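Local coordinates for protein ATP-dependent DNA helicase PIF1 (Candida albicans, PDB 7OTJ) that probably couples ATP hydrolysis to 5'-3' translocation along DNA, unwinding duplexes and G-quadruplex structures to help keep the nuclear and mitochondrial genomes stable, at residues A[293-298]-A[404-409]; A[303-308]-A[417-422]; A[86-91]-A[125-130]. One frame throughout, in Å; residues are numbered along the deposited sequence.

Interaction 1: A[293-298]-A[404-409]; sequences AQVMCI and PLVKFL
Val-295 and Cys-297 on strand 294-297 lie across from Val-406 and Phe-408 on strand 404-409, each facing pair 8.4 Å apart between CA atoms, and no backbone hydrogen bond spans that gap. The two strands are not sheet neighbours: strand 310-316 pairs with both, so the contact forms across the inside of the curled antiparallel sheet of the 2B domain, consistent with the SH3-like fold of that domain. Val-295, Cys-297 and Val-406 point across the gap, whereas Phe-408 reaches it only with the end of its ring. At one end, Val-295 CG2 meets Val-406 CG1 at 3.7 Å, the two branched side chains approaching at a slant. Val-406 CG1, held anti to the backbone N (chi1 -176°), also lies 3.4 Å above the plane of the Phe-408 ring, offset toward its rim; one methyl thus touches both. On the other strand the ring meets Cys-297: Phe-408 CE1 is 3.7 Å from Cys-297 CB, and the approach is oblique. Leu-305, Val-419 and Leu-444 also touch the Phe-408 side chain. All four residues in the contact are buried and the pairing is apolar throughout, apart from one sulfur-aromatic approach: Cys-297 SG stands 5.3 Å from the Phe-408 ring centroid, 33° off the ring normal.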
ATOM      1  N   ALA A 293     -21.952  -7.866  -1.041  1.00 83.68           N
ATOM      2  CA  ALA A 293     -20.644  -7.997  -1.668  1.00 84.40           C
ATOM      3  C   ALA A 293     -19.587  -7.251  -0.863  1.00 75.96           C
ATOM      4  O   ALA A 293     -19.799  -6.110  -0.443  1.00 77.82           O
ATOM      5  CB  ALA A 293     -20.692  -7.468  -3.100  1.00 80.31           C
ATOM      6  N   GLN A 294     -18.460  -7.914  -0.622  1.00 71.01           N
ATOM      7  CA  GLN A 294     -17.334  -7.263   0.034  1.00 77.56           C
ATOM      8  C   GLN A 294     -16.798  -6.123  -0.828  1.00 76.20           C
ATOM      9  O   GLN A 294     -16.612  -6.274  -2.037  1.00 73.16           O
ATOM     10  CB  GLN A 294     -16.236  -8.291   0.301  1.00 78.29           C
ATOM     11  CG  GLN A 294     -15.302  -7.934   1.435  1.00 82.00           C
ATOM     12  CD  GLN A 294     -15.955  -8.089   2.793  1.00 92.15           C
ATOM     13  OE1 GLN A 294     -17.073  -8.597   2.910  1.00 86.41           O
ATOM     14  NE2 GLN A 294     -15.256  -7.654   3.831  1.00 91.10           N
ATOM     15  N   VAL A 295     -16.503  -4.984  -0.194  1.00 75.93           N
ATOM     16  CA  VAL A 295     -16.035  -3.801  -0.910  1.00 68.67           C
ATOM     17  C   VAL A 295     -14.979  -3.086  -0.083  1.00 68.28           C
ATOM     18  O   VAL A 295     -14.870  -3.269   1.131  1.00 79.38           O
ATOM     19  CB  VAL A 295     -17.157  -2.793  -1.246  1.00 63.99           C
ATOM     20  CG1 VAL A 295     -18.101  -3.342  -2.306  1.00 63.95           C
ATOM     21  CG2 VAL A 295     -17.897  -2.402   0.015  1.00 65.80           C
ATOM     22  N   MET A 296     -14.208  -2.245  -0.766  1.00 69.44           N
ATOM     23  CA  MET A 296     -13.186  -1.425  -0.134  1.00 67.59           C
ATOM     24  C   MET A 296     -13.309   0.002  -0.639  1.00 61.43           C
ATOM     25  O   MET A 296     -13.347   0.235  -1.850  1.00 62.12           O
ATOM     26  CB  MET A 296     -11.784  -1.964  -0.425  1.00 62.64           C
ATOM     27  CG  MET A 296     -10.681  -0.944  -0.218  1.00 75.88           C
ATOM     28  SD  MET A 296      -9.028  -1.630  -0.432  1.00 75.49           S
ATOM     29  CE  MET A 296      -8.201  -0.273  -1.247  1.00 72.08           C
ATOM     30  N   CYS A 297     -13.368   0.950   0.291  1.00 62.44           N
ATOM     31  CA  CYS A 297     -13.368   2.358  -0.072  1.00 65.01           C
ATOM     32  C   CYS A 297     -12.005   2.755  -0.629  1.00 67.40           C
ATOM     33  O   CYS A 297     -10.964   2.340  -0.115  1.00 73.56           O
ATOM     34  CB  CYS A 297     -13.713   3.207   1.148  1.00 69.13           C
ATOM     35  SG  CYS A 297     -13.750   4.970   0.833  1.00 76.93           S
ATOM     36  N   ILE A 298     -12.003   3.564  -1.686  1.00 60.08           N
ATOM     37  CA  ILE A 298     -10.742   3.942  -2.315  1.00 71.04           C
ATOM     38  C   ILE A 298     -10.531   5.457  -2.311  1.00 72.81           C
ATOM     39  O   ILE A 298      -9.732   5.970  -3.090  1.00 58.17           O
ATOM     40  CB  ILE A 298     -10.640   3.373  -3.742  1.00 66.30           C
ATOM     41  CG1 ILE A 298     -11.727   3.975  -4.635  1.00 64.24           C
ATOM     42  CG2 ILE A 298     -10.733   1.858  -3.723  1.00 58.44           C
ATOM     43  CD1 ILE A 298     -11.657   3.528  -6.078  1.00 57.78           C
ATOM     44  N   PRO A 404     -25.114   2.989  -3.778  1.00 82.84           N
ATOM     45  CA  PRO A 404     -24.907   1.883  -2.834  1.00 77.12           C
ATOM     46  C   PRO A 404     -24.982   2.343  -1.386  1.00 79.08           C
ATOM     47  O   PRO A 404     -24.493   3.417  -1.027  1.00 83.19           O
ATOM     48  CB  PRO A 404     -23.499   1.377  -3.180  1.00 72.58           C
ATOM     49  CG  PRO A 404     -23.241   1.865  -4.561  1.00 77.01           C
ATOM     50  CD  PRO A 404     -23.951   3.182  -4.659  1.00 81.43           C
ATOM     51  N   LEU A 405     -25.587   1.503  -0.552  1.00 84.73           N
ATOM     52  CA  LEU A 405     -25.602   1.692   0.895  1.00 83.93           C
ATOM     53  C   LEU A 405     -24.585   0.730   1.496  1.00 85.40           C
ATOM     54  O   LEU A 405     -24.752  -0.491   1.411  1.00 87.71           O
ATOM     55  CB  LEU A 405     -26.996   1.442   1.463  1.00 91.22           C
ATOM     56  CG  LEU A 405     -27.154   1.688   2.960  1.00 87.65           C
ATOM     57  CD1 LEU A 405     -26.812   3.130   3.289  1.00 91.86           C
ATOM     58  CD2 LEU A 405     -28.566   1.351   3.400  1.00 95.05           C
ATOM     59  N   VAL A 406     -23.531   1.274   2.101  1.00 88.37           N
ATOM     60  CA  VAL A 406     -22.378   0.484   2.515  1.00 87.70           C
ATOM     61  C   VAL A 406     -22.089   0.738   3.989  1.00 88.80           C
ATOM     62  O   VAL A 406     -22.048   1.892   4.432  1.00 83.50           O
ATOM     63  CB  VAL A 406     -21.137   0.796   1.658  1.00 77.39           C
ATOM     64  CG1 VAL A 406     -19.985  -0.109   2.054  1.00 69.88           C
ATOM     65  CG2 VAL A 406     -21.458   0.628   0.178  1.00 78.03           C
ATOM     66  N   LYS A 407     -21.878  -0.343   4.737  1.00 95.54           N
ATOM     67  CA  LYS A 407     -21.516  -0.293   6.149  1.00 94.69           C
ATOM     68  C   LYS A 407     -20.022  -0.570   6.275  1.00 84.02           C
ATOM     69  O   LYS A 407     -19.561  -1.657   5.915  1.00 87.59           O
ATOM     70  CB  LYS A 407     -22.322  -1.319   6.946  1.00 95.67           C
ATOM     71  CG  LYS A 407     -21.902  -1.452   8.399  1.00104.80           C
ATOM     72  CD  LYS A 407     -22.370  -2.773   8.999  1.00107.14           C
ATOM     73  CE  LYS A 407     -21.686  -3.965   8.339  1.00112.84           C
ATOM     74  NZ  LYS A 407     -20.196  -3.916   8.442  1.00105.13           N
ATOM     75  N   PHE A 408     -19.281   0.395   6.812  1.00 87.53           N
ATOM     76  CA  PHE A 408     -17.820   0.382   6.798  1.00 88.87           C
ATOM     77  C   PHE A 408     -17.286   0.112   8.202  1.00 97.47           C
ATOM     78  O   PHE A 408     -17.605   0.849   9.143  1.00103.96           O
ATOM     79  CB  PHE A 408     -17.265   1.709   6.279  1.00 79.35           C
ATOM     80  CG  PHE A 408     -17.359   1.881   4.786  1.00 79.87           C
ATOM     81  CD1 PHE A 408     -16.523   1.172   3.939  1.00 78.67           C
ATOM     82  CD2 PHE A 408     -18.257   2.780   4.230  1.00 78.99           C
ATOM     83  CE1 PHE A 408     -16.595   1.337   2.566  1.00 68.29           C
ATOM     84  CE2 PHE A 408     -18.333   2.951   2.857  1.00 69.60           C
ATOM     85  CZ  PHE A 408     -17.499   2.230   2.026  1.00 67.77           C
ATOM     86  N   LEU A 409     -16.477  -0.938   8.336  1.00 94.53           N
ATOM     87  CA  LEU A 409     -15.756  -1.219   9.577  1.00 99.25           C
ATOM     88  C   LEU A 409     -14.715  -0.133   9.818  1.00100.59           C
ATOM     89  O   LEU A 409     -13.742  -0.018   9.065  1.00104.26           O
ATOM     90  CB  LEU A 409     -15.096  -2.594   9.523  1.00 99.74           C
ATOM     91  CG  LEU A 409     -15.980  -3.835   9.674  1.00106.35           C
ATOM     92  CD1 LEU A 409     -16.678  -4.200   8.366  1.00108.52           C
ATOM     93  CD2 LEU A 409     -15.169  -5.009  10.206  1.00103.44           C
TER

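Interaction 2: A[303-308]-A[417-422]; sequences DQLVNG and RTVVVE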
ATOM      1  N   ASP A 303     -12.039  11.541   8.489  1.00103.98           N
ATOM      2  CA  ASP A 303     -10.907  11.138   9.307  1.00106.68           C
ATOM      3  C   ASP A 303     -11.047   9.697   9.772  1.00107.48           C
ATOM      4  O   ASP A 303     -10.043   9.063  10.113  1.00105.20           O
ATOM      5  CB  ASP A 303     -10.779  12.073  10.512  1.00113.79           C
ATOM      6  CG  ASP A 303      -9.482  11.878  11.269  1.00125.13           C
ATOM      7  OD1 ASP A 303      -8.520  11.339  10.681  1.00126.33           O
ATOM      8  OD2 ASP A 303      -9.427  12.260  12.458  1.00125.26           O
ATOM      9  N   GLN A 304     -12.269   9.165   9.768  1.00106.82           N
ATOM     10  CA  GLN A 304     -12.558   7.793  10.155  1.00101.89           C
ATOM     11  C   GLN A 304     -12.705   6.864   8.958  1.00107.22           C
ATOM     12  O   GLN A 304     -12.207   5.737   8.989  1.00110.05           O
ATOM     13  CB  GLN A 304     -13.832   7.744  11.005  1.00105.09           C
ATOM     14  CG  GLN A 304     -13.776   6.752  12.154  1.00114.94           C
ATOM     15  CD  GLN A 304     -14.918   6.931  13.137  1.00122.10           C
ATOM     16  OE1 GLN A 304     -15.822   7.738  12.915  1.00125.90           O
ATOM     17  NE2 GLN A 304     -14.878   6.183  14.234  1.00110.30           N
ATOM     18  N   LEU A 305     -13.358   7.313   7.893  1.00106.23           N
ATOM     19  CA  LEU A 305     -13.520   6.521   6.679  1.00100.34           C
ATOM     20  C   LEU A 305     -12.493   7.010   5.664  1.00102.28           C
ATOM     21  O   LEU A 305     -12.597   8.131   5.157  1.00113.10           O
ATOM     22  CB  LEU A 305     -14.940   6.646   6.135  1.00102.32           C
ATOM     23  CG  LEU A 305     -15.204   6.051   4.753  1.00 91.42           C
ATOM     24  CD1 LEU A 305     -14.892   4.564   4.745  1.00100.61           C
ATOM     25  CD2 LEU A 305     -16.645   6.306   4.344  1.00 95.28           C
ATOM     26  N   VAL A 306     -11.500   6.169   5.375  1.00 89.39           N
ATOM     27  CA  VAL A 306     -10.355   6.553   4.564  1.00 83.28           C
ATOM     28  C   VAL A 306     -10.159   5.528   3.453  1.00 83.69           C
ATOM     29  O   VAL A 306     -10.834   4.497   3.397  1.00 80.56           O
ATOM     30  CB  VAL A 306      -9.068   6.691   5.406  1.00 77.71           C
ATOM     31  CG1 VAL A 306      -9.280   7.686   6.530  1.00 81.60           C
ATOM     32  CG2 VAL A 306      -8.652   5.343   5.962  1.00 78.96           C
ATOM     33  N   ASN A 307      -9.226   5.845   2.550  1.00 81.46           N
ATOM     34  CA  ASN A 307      -8.840   4.928   1.483  1.00 73.52           C
ATOM     35  C   ASN A 307      -8.320   3.624   2.072  1.00 68.98           C
ATOM     36  O   ASN A 307      -7.410   3.622   2.906  1.00 76.80           O
ATOM     37  CB  ASN A 307      -7.768   5.575   0.596  1.00 74.05           C
ATOM     38  CG  ASN A 307      -7.492   4.790  -0.692  1.00 77.47           C
ATOM     39  OD1 ASN A 307      -7.318   3.572  -0.683  1.00 77.10           O
ATOM     40  ND2 ASN A 307      -7.436   5.506  -1.808  1.00 89.42           N
ATOM     41  N   GLY A 308      -8.891   2.512   1.620  1.00 77.94           N
ATOM     42  CA  GLY A 308      -8.542   1.197   2.111  1.00 83.37           C
ATOM     43  C   GLY A 308      -9.541   0.592   3.075  1.00 81.53           C
ATOM     44  O   GLY A 308      -9.484  -0.620   3.314  1.00 78.92           O
ATOM     45  N   ARG A 417     -19.914   1.822  10.567  1.00107.84           N
ATOM     46  CA  ARG A 417     -20.560   3.087  10.219  1.00105.48           C
ATOM     47  C   ARG A 417     -21.122   2.953   8.812  1.00 99.77           C
ATOM     48  O   ARG A 417     -20.359   2.874   7.845  1.00 95.21           O
ATOM     49  CB  ARG A 417     -19.587   4.255  10.317  1.00106.66           C
ATOM     50  CG  ARG A 417     -20.216   5.599   9.987  1.00100.75           C
ATOM     51  CD  ARG A 417     -19.457   6.739  10.643  1.00107.96           C
ATOM     52  NE  ARG A 417     -18.103   6.886  10.122  1.00113.08           N
ATOM     53  CZ  ARG A 417     -17.733   7.812   9.248  1.00107.06           C
ATOM     54  NH1 ARG A 417     -18.596   8.690   8.766  1.00102.43           N
ATOM     55  NH2 ARG A 417     -16.464   7.861   8.853  1.00106.50           N
ATOM     56  N   THR A 418     -22.446   2.925   8.703  1.00102.57           N
ATOM     57  CA  THR A 418     -23.117   2.805   7.419  1.00 93.82           C
ATOM     58  C   THR A 418     -23.307   4.190   6.815  1.00 93.08           C
ATOM     59  O   THR A 418     -23.721   5.125   7.509  1.00 89.29           O
ATOM     60  CB  THR A 418     -24.464   2.101   7.579  1.00100.21           C
ATOM     61  OG1 THR A 418     -24.272   0.863   8.274  1.00 99.15           O
ATOM     62  CG2 THR A 418     -25.086   1.820   6.220  1.00 94.31           C
ATOM     63  N   VAL A 419     -23.007   4.314   5.522  1.00 88.94           N
ATOM     64  CA  VAL A 419     -23.059   5.589   4.819  1.00 90.82           C
ATOM     65  C   VAL A 419     -23.533   5.342   3.393  1.00 82.31           C
ATOM     66  O   VAL A 419     -23.468   4.227   2.873  1.00 77.40           O
ATOM     67  CB  VAL A 419     -21.693   6.319   4.808  1.00 84.40           C
ATOM     68  CG1 VAL A 419     -21.353   6.856   6.188  1.00 85.63           C
ATOM     69  CG2 VAL A 419     -20.597   5.393   4.310  1.00 80.02           C
ATOM     70  N   VAL A 420     -24.034   6.405   2.773  1.00 74.68           N
ATOM     71  CA  VAL A 420     -24.479   6.361   1.385  1.00 75.86           C
ATOM     72  C   VAL A 420     -23.329   6.832   0.501  1.00 81.19           C
ATOM     73  O   VAL A 420     -22.892   7.985   0.595  1.00 83.01           O
ATOM     74  CB  VAL A 420     -25.735   7.223   1.176  1.00 76.17           C
ATOM     75  CG1 VAL A 420     -25.622   8.543   1.943  1.00 77.88           C
ATOM     76  CG2 VAL A 420     -25.972   7.469  -0.310  1.00 72.67           C
ATOM     77  N   VAL A 421     -22.843   5.944  -0.363  1.00 79.28           N
ATOM     78  CA  VAL A 421     -21.623   6.185  -1.129  1.00 78.14           C
ATOM     79  C   VAL A 421     -21.997   6.892  -2.428  1.00 76.04           C
ATOM     80  O   VAL A 421     -22.635   6.303  -3.305  1.00 78.26           O
ATOM     81  CB  VAL A 421     -20.874   4.877  -1.412  1.00 67.89           C
ATOM     82  CG1 VAL A 421     -19.616   5.149  -2.213  1.00 73.63           C
ATOM     83  CG2 VAL A 421     -20.538   4.164  -0.119  1.00 73.55           C
ATOM     84  N   GLU A 422     -21.581   8.153  -2.562  1.00 72.75           N
ATOM     85  CA  GLU A 422     -21.820   8.956  -3.751  1.00 79.24           C
ATOM     86  C   GLU A 422     -20.694   8.779  -4.764  1.00 72.70           C
ATOM     87  O   GLU A 422     -19.588   8.364  -4.412  1.00 72.16           O
ATOM     88  CB  GLU A 422     -21.960  10.428  -3.364  1.00 77.93           C
ATOM     89  CG  GLU A 422     -23.193  10.733  -2.528  1.00 77.22           C
ATOM     90  CD  GLU A 422     -23.386  12.217  -2.294  1.00 85.84           C
ATOM     91  OE1 GLU A 422     -22.457  12.861  -1.764  1.00 90.08           O
ATOM     92  OE2 GLU A 422     -24.462  12.742  -2.650  1.00 97.70           O
TER
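The guanidinium of Arg-417 meets the loop at Gln-304 and Leu-305 with its edge, where Gln-304 C and Leu-305 N lie close to its plane, while Gln-304 CB comes in obliquely. The Gln-304 carboxamide is offset to one side above that plane, 25° from parallel, the side chains crossing at a slant, with Gln-304 OE1 3.7 Å from Arg-417 NE; no hydrogen bond results. The setting is the 2B domain: segment 303-308 is part of the loop joining antiparallel strands 294-297 and 310-316, and Arg-417 stands on strand 416-420, which forms a beta hairpin with strand 404-409. A backbone hydrogen bond of Arg-417 with Phe-408 helps fix that hairpin, and the side chains of Arg-417 and Val-419 are directed at the loop. The arginine leaves its strand extended and then bends at chi3 (65°), which lays the guanidinium alongside the loop backbone. Its NH2 comes to 3.3 Å from Leu-305 N, but both are donors, so the pair is a proximity and not a bond. The polar partner of Arg-417 NH2 is instead Asp-302 OD2, in a salt bridge one residue before the segment. That carboxylate probably holds the guanidinium in place, and Arg-417 NH2 also packs 3.4 Å from Gln-304 CB. Deeper in, Leu-305 is buried and reaches toward the hairpin with CG anti to its backbone N (chi1 171°). The side chains of Leu-305 and Val-419 run antiparallel past one another and meet through single methyls, Leu-305 CD2 lying 4.1 Å from Val-419 CG2.

Interaction 3: A[86-91]-A[125-130]; sequences KKIKRN and KNLRRN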
ATOM      1  N   LYS A  86      11.892  19.965 -14.265  1.00 55.17           N
ATOM      2  CA  LYS A  86      11.016  20.968 -14.861  1.00 64.87           C
ATOM      3  C   LYS A  86       9.550  20.647 -14.592  1.00 64.66           C
ATOM      4  O   LYS A  86       8.759  21.547 -14.286  1.00 64.25           O
ATOM      5  CB  LYS A  86      11.279  21.086 -16.367  1.00 66.60           C
ATOM      6  CG  LYS A  86      12.714  21.451 -16.740  1.00 62.54           C
ATOM      7  CD  LYS A  86      12.802  22.083 -18.132  1.00 75.28           C
ATOM      8  CE  LYS A  86      12.175  21.206 -19.204  1.00 82.98           C
ATOM      9  NZ  LYS A  86      12.792  19.851 -19.245  1.00 90.82           N
ATOM     10  N   LYS A  87       9.175  19.369 -14.685  1.00 63.79           N
ATOM     11  CA  LYS A  87       7.794  18.978 -14.412  1.00 63.46           C
ATOM     12  C   LYS A  87       7.405  19.321 -12.980  1.00 60.57           C
ATOM     13  O   LYS A  87       6.326  19.871 -12.732  1.00 65.57           O
ATOM     14  CB  LYS A  87       7.599  17.485 -14.678  1.00 56.60           C
ATOM     15  CG  LYS A  87       6.179  16.999 -14.428  1.00 54.50           C
ATOM     16  CD  LYS A  87       6.049  15.513 -14.705  1.00 60.78           C
ATOM     17  CE  LYS A  87       4.611  15.050 -14.531  1.00 57.14           C
ATOM     18  NZ  LYS A  87       4.438  13.615 -14.875  1.00 77.96           N
ATOM     19  N   ILE A  88       8.269  18.988 -12.020  1.00 60.85           N
ATOM     20  CA  ILE A  88       7.971  19.280 -10.623  1.00 52.17           C
ATOM     21  C   ILE A  88       7.905  20.781 -10.386  1.00 63.43           C
ATOM     22  O   ILE A  88       7.106  21.252  -9.567  1.00 70.78           O
ATOM     23  CB  ILE A  88       9.007  18.591  -9.717  1.00 49.65           C
ATOM     24  CG1 ILE A  88       8.871  17.072  -9.863  1.00 48.33           C
ATOM     25  CG2 ILE A  88       8.836  19.023  -8.266  1.00 48.29           C
ATOM     26  CD1 ILE A  88       9.917  16.280  -9.133  1.00 53.41           C
ATOM     27  N   LYS A  89       8.711  21.561 -11.111  1.00 61.25           N
ATOM     28  CA  LYS A  89       8.674  23.007 -10.929  1.00 59.03           C
ATOM     29  C   LYS A  89       7.390  23.618 -11.478  1.00 66.55           C
ATOM     30  O   LYS A  89       6.973  24.691 -11.023  1.00 70.98           O
ATOM     31  CB  LYS A  89       9.893  23.656 -11.589  1.00 61.94           C
ATOM     32  CG  LYS A  89      11.177  23.499 -10.789  1.00 69.42           C
ATOM     33  CD  LYS A  89      12.341  24.232 -11.430  1.00 60.19           C
ATOM     34  CE  LYS A  89      13.613  24.073 -10.611  1.00 60.01           C
ATOM     35  NZ  LYS A  89      14.767  24.805 -11.208  1.00 69.59           N
ATOM     36  N   ARG A  90       6.750  22.960 -12.450  1.00 60.95           N
ATOM     37  CA  ARG A  90       5.458  23.434 -12.940  1.00 58.34           C
ATOM     38  C   ARG A  90       4.344  23.171 -11.934  1.00 65.19           C
ATOM     39  O   ARG A  90       3.385  23.949 -11.857  1.00 60.28           O
ATOM     40  CB  ARG A  90       5.127  22.792 -14.288  1.00 65.66           C
ATOM     41  CG  ARG A  90       6.015  23.241 -15.449  1.00 71.57           C
ATOM     42  CD  ARG A  90       5.460  22.748 -16.783  1.00 71.04           C
ATOM     43  NE  ARG A  90       5.312  21.295 -16.828  1.00 70.15           N
ATOM     44  CZ  ARG A  90       6.199  20.466 -17.360  1.00 67.63           C
ATOM     45  NH1 ARG A  90       7.323  20.910 -17.904  1.00 79.47           N
ATOM     46  NH2 ARG A  90       5.949  19.161 -17.359  1.00 73.30           N
ATOM     47  N   ASN A  91       4.424  22.063 -11.200  1.00 63.09           N
ATOM     48  CA  ASN A  91       3.492  21.750 -10.117  1.00 60.74           C
ATOM     49  C   ASN A  91       3.914  22.564  -8.900  1.00 73.13           C
ATOM     50  O   ASN A  91       4.703  22.113  -8.066  1.00 75.37           O
ATOM     51  CB  ASN A  91       3.502  20.253  -9.826  1.00 62.67           C
ATOM     52  CG  ASN A  91       2.418  19.830  -8.843  1.00 68.51           C
ATOM     53  OD1 ASN A  91       1.784  20.663  -8.194  1.00 71.79           O
ATOM     54  ND2 ASN A  91       2.212  18.523  -8.725  1.00 71.26           N
ATOM     55  N   LYS A 125      18.307  17.853  -4.038  1.00 48.47           N
ATOM     56  CA  LYS A 125      19.397  18.821  -4.041  1.00 53.23           C
ATOM     57  C   LYS A 125      19.086  20.003  -4.951  1.00 53.98           C
ATOM     58  O   LYS A 125      19.259  21.162  -4.560  1.00 55.95           O
ATOM     59  CB  LYS A 125      20.703  18.141  -4.450  1.00 49.18           C
ATOM     60  CG  LYS A 125      21.144  17.040  -3.491  1.00 50.53           C
ATOM     61  CD  LYS A 125      22.370  16.300  -3.998  1.00 47.64           C
ATOM     62  CE  LYS A 125      22.758  15.182  -3.049  1.00 46.97           C
ATOM     63  NZ  LYS A 125      23.994  14.485  -3.489  1.00 48.15           N
ATOM     64  N   ASN A 126      18.612  19.727  -6.168  1.00 52.55           N
ATOM     65  CA  ASN A 126      18.415  20.794  -7.145  1.00 55.61           C
ATOM     66  C   ASN A 126      17.340  21.773  -6.694  1.00 58.84           C
ATOM     67  O   ASN A 126      17.579  22.985  -6.627  1.00 64.37           O
ATOM     68  CB  ASN A 126      18.051  20.200  -8.504  1.00 50.32           C
ATOM     69  CG  ASN A 126      18.069  21.233  -9.607  1.00 59.46           C
ATOM     70  OD1 ASN A 126      19.077  21.399 -10.296  1.00 62.43           O
ATOM     71  ND2 ASN A 126      16.959  21.943  -9.778  1.00 54.15           N
ATOM     72  N   LEU A 127      16.146  21.265  -6.383  1.00 55.03           N
ATOM     73  CA  LEU A 127      15.027  22.139  -6.052  1.00 51.77           C
ATOM     74  C   LEU A 127      15.287  22.954  -4.793  1.00 60.06           C
ATOM     75  O   LEU A 127      14.744  24.055  -4.645  1.00 62.46           O
ATOM     76  CB  LEU A 127      13.755  21.312  -5.886  1.00 56.49           C
ATOM     77  CG  LEU A 127      13.302  20.477  -7.084  1.00 48.08           C
ATOM     78  CD1 LEU A 127      11.993  19.818  -6.752  1.00 49.00           C
ATOM     79  CD2 LEU A 127      13.167  21.343  -8.316  1.00 51.97           C
ATOM     80  N   ARG A 128      16.114  22.443  -3.884  1.00 57.18           N
ATOM     81  CA  ARG A 128      16.351  23.098  -2.606  1.00 60.05           C
ATOM     82  C   ARG A 128      17.662  23.878  -2.555  1.00 59.47           C
ATOM     83  O   ARG A 128      17.962  24.478  -1.518  1.00 55.84           O
ATOM     84  CB  ARG A 128      16.314  22.060  -1.479  1.00 52.90           C
ATOM     85  CG  ARG A 128      14.956  21.420  -1.289  1.00 54.20           C
ATOM     86  CD  ARG A 128      15.055  20.111  -0.525  1.00 49.01           C
ATOM     87  NE  ARG A 128      15.671  20.271   0.787  1.00 51.48           N
ATOM     88  CZ  ARG A 128      15.012  20.597   1.890  1.00 44.89           C
ATOM     89  NH1 ARG A 128      13.724  20.894   1.863  1.00 47.81           N
ATOM     90  NH2 ARG A 128      15.659  20.616   3.050  1.00 45.05           N
ATOM     91  N   ARG A 129      18.430  23.907  -3.650  1.00 60.19           N
ATOM     92  CA  ARG A 129      19.746  24.560  -3.687  1.00 66.53           C
ATOM     93  C   ARG A 129      20.631  24.088  -2.537  1.00 58.78           C
ATOM     94  O   ARG A 129      21.370  24.865  -1.928  1.00 87.81           O
ATOM     95  CB  ARG A 129      19.615  26.084  -3.670  1.00 75.39           C
ATOM     96  CG  ARG A 129      18.871  26.673  -4.854  1.00 83.40           C
ATOM     97  CD  ARG A 129      18.742  28.182  -4.693  1.00 95.64           C
ATOM     98  NE  ARG A 129      17.971  28.792  -5.770  1.00110.16           N
ATOM     99  CZ  ARG A 129      17.751  30.093  -5.889  1.00121.82           C
ATOM    100  NH1 ARG A 129      18.234  30.959  -5.013  1.00127.75           N
ATOM    101  NH2 ARG A 129      17.030  30.538  -6.915  1.00128.52           N
ATOM    102  N   ASN A 130      20.524  22.804  -2.213  1.00 58.75           N
ATOM    103  CA  ASN A 130      21.165  22.226  -1.041  1.00 53.91           C
ATOM    104  C   ASN A 130      21.934  20.983  -1.470  1.00 53.58           C
ATOM    105  O   ASN A 130      21.327  20.010  -1.921  1.00 55.65           O
ATOM    106  CB  ASN A 130      20.098  21.900   0.009  1.00 48.01           C
ATOM    107  CG  ASN A 130      20.675  21.587   1.360  1.00 47.90           C
ATOM    108  OD1 ASN A 130      21.732  20.975   1.471  1.00 55.70           O
ATOM    109  ND2 ASN A 130      19.967  21.992   2.410  1.00 48.38           N
TER
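Leu-127 presents its two methyls to different residues of helix 81-90, CD1 to Ile-88 and CD2 to Lys-89. With CG anti to the carbonyl carbon (chi1 -59°), the leucine fork is carried across to the other helix. Ile-88 answers at about a right angle: its CG2 branch lies 3.6 Å from Leu-127 CD1. Lys-89 takes a different path. Beyond CG its chain is fully extended, with chi2, chi3 and chi4 all near 180°, so its methylenes run along the leucine in the opposite direction; Lys-89 CG is 3.8 Å and Lys-89 CE 3.6 Å from Leu-127 CD2. The hydrocarbon part of the lysine thereby borders the apolar pair. These are two helices of the P-loop ATPase domain, 81-90 and 114-128, with helix 92-100 beside both: Trp-98 touches Ile-88 and Leu-127, and Phe-95 touches Lys-89 and Leu-127. At the surface, Asn-126 crosses Lys-89 roughly perpendicularly, its ND2 3.9 Å from Lys-89 NZ without a hydrogen bond; both residues touch a crystal neighbour, which may influence their conformations. Both segments include helix ends. Asn-91 caps helix 92-100, its OD1 accepting from Ala-94 N. Helix 114-128 closes in a Schellman motif, where Arg-129 has positive phi (51°) and Asn-130 N bonds to Lys-125 O at 3.1 Å.

In the fold
Interactions 1 and 2 both reach one sheet of the 2B domain, with centres 8 Å apart. They share the hairpin of strands 404-409 and 416-420, and their segments alternate along the chain. Two direct backbone links support this: Cys-297 O lies 2.7 Å from Gly-308 N, and Val-406 O lies 2.8 Å from Val-419 N, both probable hydrogen bonds. Interaction 3 sits in the ATPase domain, its centre 40 Å from that of interaction 1 and 36 Å from that of interaction 2. All three lie away from the ADP and tetrafluoroaluminate pockets, yet their nearest atoms are about 9, 9 and 6 Å from the bound nucleic acid.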